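Surface-associated protein CshB (Streptococcus gordonii, PDB 6YZG) probably acts as a cell-wall-anchored adhesin that binds host fibronectin, this chain being its second non-repetitive domain. Local coordinates at residues Lys53-Gly57 against Thr58-Gly62. Residues are numbered along the deposited sequence; the frame is centred on the assembly and turned at random.
Sequences KRVAG and TATEG
With its hydroxyl held between its own backbone N and carbonyl carbon (chi1 76°), Thr58 turns OG1 back onto the carbonyl of Val55, while Glu61, extended with CG opposite its backbone N (chi1 171°), carries its carboxylate to the amide of Gly57. Thr58 OG1 donates to Val55 O at 2.7 Å, and Thr58 N adds a second bond to Val55 O at 3.1 Å from the same face of the carbonyl plane, so a single residue grips this oxygen twice. The nearly straight bond from Gly57 N to Glu61 OE1, 2.7 Å long, uses the anti lone pair of the carboxylate oxygen. Two consecutive beta turns, type II from Val55 to Thr58 and type I from Thr58 to Glu61, reverse the chain as it leaves helix 49-55 at the surface of non-repetitive domain 2; Gly57 takes a positive phi in the first. Thr58 OG1 also accepts from Thr60 N at 3.2 Å, forming an ST turn within the second. Val55, the buried residue here, lies against the returning chain: its CG2 meets Glu61 CA at 3.8 Å, and CG1 packs at the same distance from Thr60 OG1, a hydroxyl hydrogen-bonded to Asp206. Farther back on the helix, Arg54 NH1 bonds to Lys209 O, and its NE forms a salt bridge with Asp285 of the second subunit.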
ATOM      1  N   LYS A  53      -2.763 -21.716 -22.551  1.00 13.15           N
ATOM      2  CA  LYS A  53      -2.525 -20.999 -23.826  1.00 14.49           C
ATOM      3  C   LYS A  53      -1.449 -19.918 -23.706  1.00 14.89           C
ATOM      4  O   LYS A  53      -0.753 -19.691 -24.659  1.00 17.52           O
ATOM      5  CB  LYS A  53      -3.851 -20.508 -24.406  1.00 15.47           C
ATOM      6  CG  LYS A  53      -4.815 -21.633 -24.764  1.00 20.09           C
ATOM      7  CD  LYS A  53      -6.201 -21.208 -25.144  1.00 25.46           C
ATOM      8  CE  LYS A  53      -7.221 -22.327 -25.067  1.00 29.97           C
ATOM      9  NZ  LYS A  53      -8.588 -21.836 -25.362  1.00 34.75           N
ATOM     10  N   ARG A  54      -1.351 -19.251 -22.566  1.00 12.50           N
ATOM     11  CA  ARG A  54      -0.339 -18.225 -22.392  1.00 11.86           C
ATOM     12  C   ARG A  54       1.070 -18.839 -22.373  1.00 12.83           C
ATOM     13  O   ARG A  54       1.984 -18.151 -22.816  1.00 15.26           O
ATOM     14  CB  ARG A  54      -0.556 -17.405 -21.114  1.00 11.96           C
ATOM     15  CG  ARG A  54      -1.864 -16.612 -21.158  1.00 11.26           C
ATOM     16  CD  ARG A  54      -1.984 -15.855 -19.880  1.00 11.28           C
ATOM     17  NE  ARG A  54      -3.173 -14.971 -19.831  1.00 10.80           N
ATOM     18  CZ  ARG A  54      -3.452 -14.193 -18.810  1.00 10.22           C
ATOM     19  NH1 ARG A  54      -2.721 -14.204 -17.709  1.00 10.87           N
ATOM     20  NH2 ARG A  54      -4.577 -13.468 -18.780  1.00 10.42           N
ATOM     21  N   VAL A  55       1.240 -20.053 -21.847  1.00 13.79           N
ATOM     22  CA  VAL A  55       2.635 -20.610 -21.758  1.00 14.02           C
ATOM     23  C   VAL A  55       2.918 -21.506 -22.976  1.00 18.40           C
ATOM     24  O   VAL A  55       4.097 -21.915 -23.098  1.00 17.94           O
ATOM     25  CB  VAL A  55       2.902 -21.384 -20.445  1.00 14.17           C
ATOM     26  CG1 VAL A  55       2.864 -20.480 -19.242  1.00 14.51           C
ATOM     27  CG2 VAL A  55       1.980 -22.556 -20.257  1.00 14.10           C
ATOM     28  N   ALA A  56       1.953 -21.811 -23.819  1.00 16.63           N
ATOM     29  CA  ALA A  56       2.176 -22.754 -24.947  1.00 19.54           C
ATOM     30  C   ALA A  56       3.360 -22.256 -25.778  1.00 19.95           C
ATOM     31  O   ALA A  56       3.400 -21.060 -26.153  1.00 21.25           O
ATOM     32  CB  ALA A  56       0.944 -22.809 -25.796  1.00 18.87           C
ATOM     33  N   GLY A  57       4.273 -23.188 -26.085  1.00 22.32           N
ATOM     34  CA  GLY A  57       5.352 -22.873 -27.039  1.00 24.36           C
ATOM     35  C   GLY A  57       6.457 -22.054 -26.424  1.00 27.70           C
ATOM     36  O   GLY A  57       7.339 -21.581 -27.178  1.00 32.00           O
ATOM     37  N   THR A  58       6.483 -21.907 -25.102  1.00 22.63           N
ATOM     38  CA  THR A  58       7.558 -21.218 -24.367  1.00 21.68           C
ATOM     39  C   THR A  58       8.293 -22.208 -23.484  1.00 21.32           C
ATOM     40  O   THR A  58       7.865 -23.390 -23.297  1.00 21.87           O
ATOM     41  CB  THR A  58       7.028 -20.070 -23.477  1.00 24.97           C
ATOM     42  OG1 THR A  58       6.417 -20.677 -22.321  1.00 20.87           O
ATOM     43  CG2 THR A  58       6.050 -19.148 -24.169  1.00 23.96           C
ATOM     44  N   ALA A  59       9.387 -21.721 -22.896  1.00 23.98           N
ATOM     45  CA  ALA A  59      10.289 -22.473 -22.013  1.00 25.15           C
ATOM     46  C   ALA A  59       9.532 -22.985 -20.776  1.00 24.01           C
ATOM     47  O   ALA A  59       9.949 -23.945 -20.145  1.00 23.60           O
ATOM     48  CB  ALA A  59      11.458 -21.582 -21.642  1.00 28.86           C
ATOM     49  N   THR A  60       8.395 -22.325 -20.420  1.00 22.13           N
ATOM     50  CA  THR A  60       7.667 -22.607 -19.176  1.00 19.21           C
ATOM     51  C   THR A  60       6.359 -23.325 -19.528  1.00 17.86           C
ATOM     52  O   THR A  60       5.467 -23.475 -18.667  1.00 16.36           O
ATOM     53  CB  THR A  60       7.409 -21.322 -18.366  1.00 18.96           C
ATOM     54  OG1 THR A  60       6.691 -20.426 -19.218  1.00 19.92           O
ATOM     55  CG2 THR A  60       8.696 -20.731 -17.803  1.00 21.47           C
ATOM     56  N   GLU A  61       6.234 -23.893 -20.725  1.00 17.46           N
ATOM     57  CA  GLU A  61       5.027 -24.633 -21.092  1.00 18.07           C
ATOM     58  C   GLU A  61       4.745 -25.721 -20.068  1.00 16.03           C
ATOM     59  O   GLU A  61       3.571 -26.005 -19.776  1.00 17.04           O
ATOM     60  CB  GLU A  61       5.183 -25.140 -22.533  1.00 21.50           C
ATOM     61  CG  GLU A  61       4.109 -26.091 -22.956  1.00 25.06           C
ATOM     62  CD  GLU A  61       4.325 -26.598 -24.384  1.00 31.98           C
ATOM     63  OE1 GLU A  61       4.279 -25.796 -25.321  1.00 34.80           O
ATOM     64  OE2 GLU A  61       4.612 -27.795 -24.545  1.00 44.01           O
ATOM     65  N   GLY A  62       5.765 -26.357 -19.473  1.00 17.65           N
ATOM     66  CA  GLY A  62       5.591 -27.469 -18.545  1.00 17.56           C
ATOM     67  C   GLY A  62       4.971 -27.054 -17.203  1.00 16.18           C
ATOM     68  O   GLY A  62       4.609 -27.908 -16.396  1.00 16.73           O
TER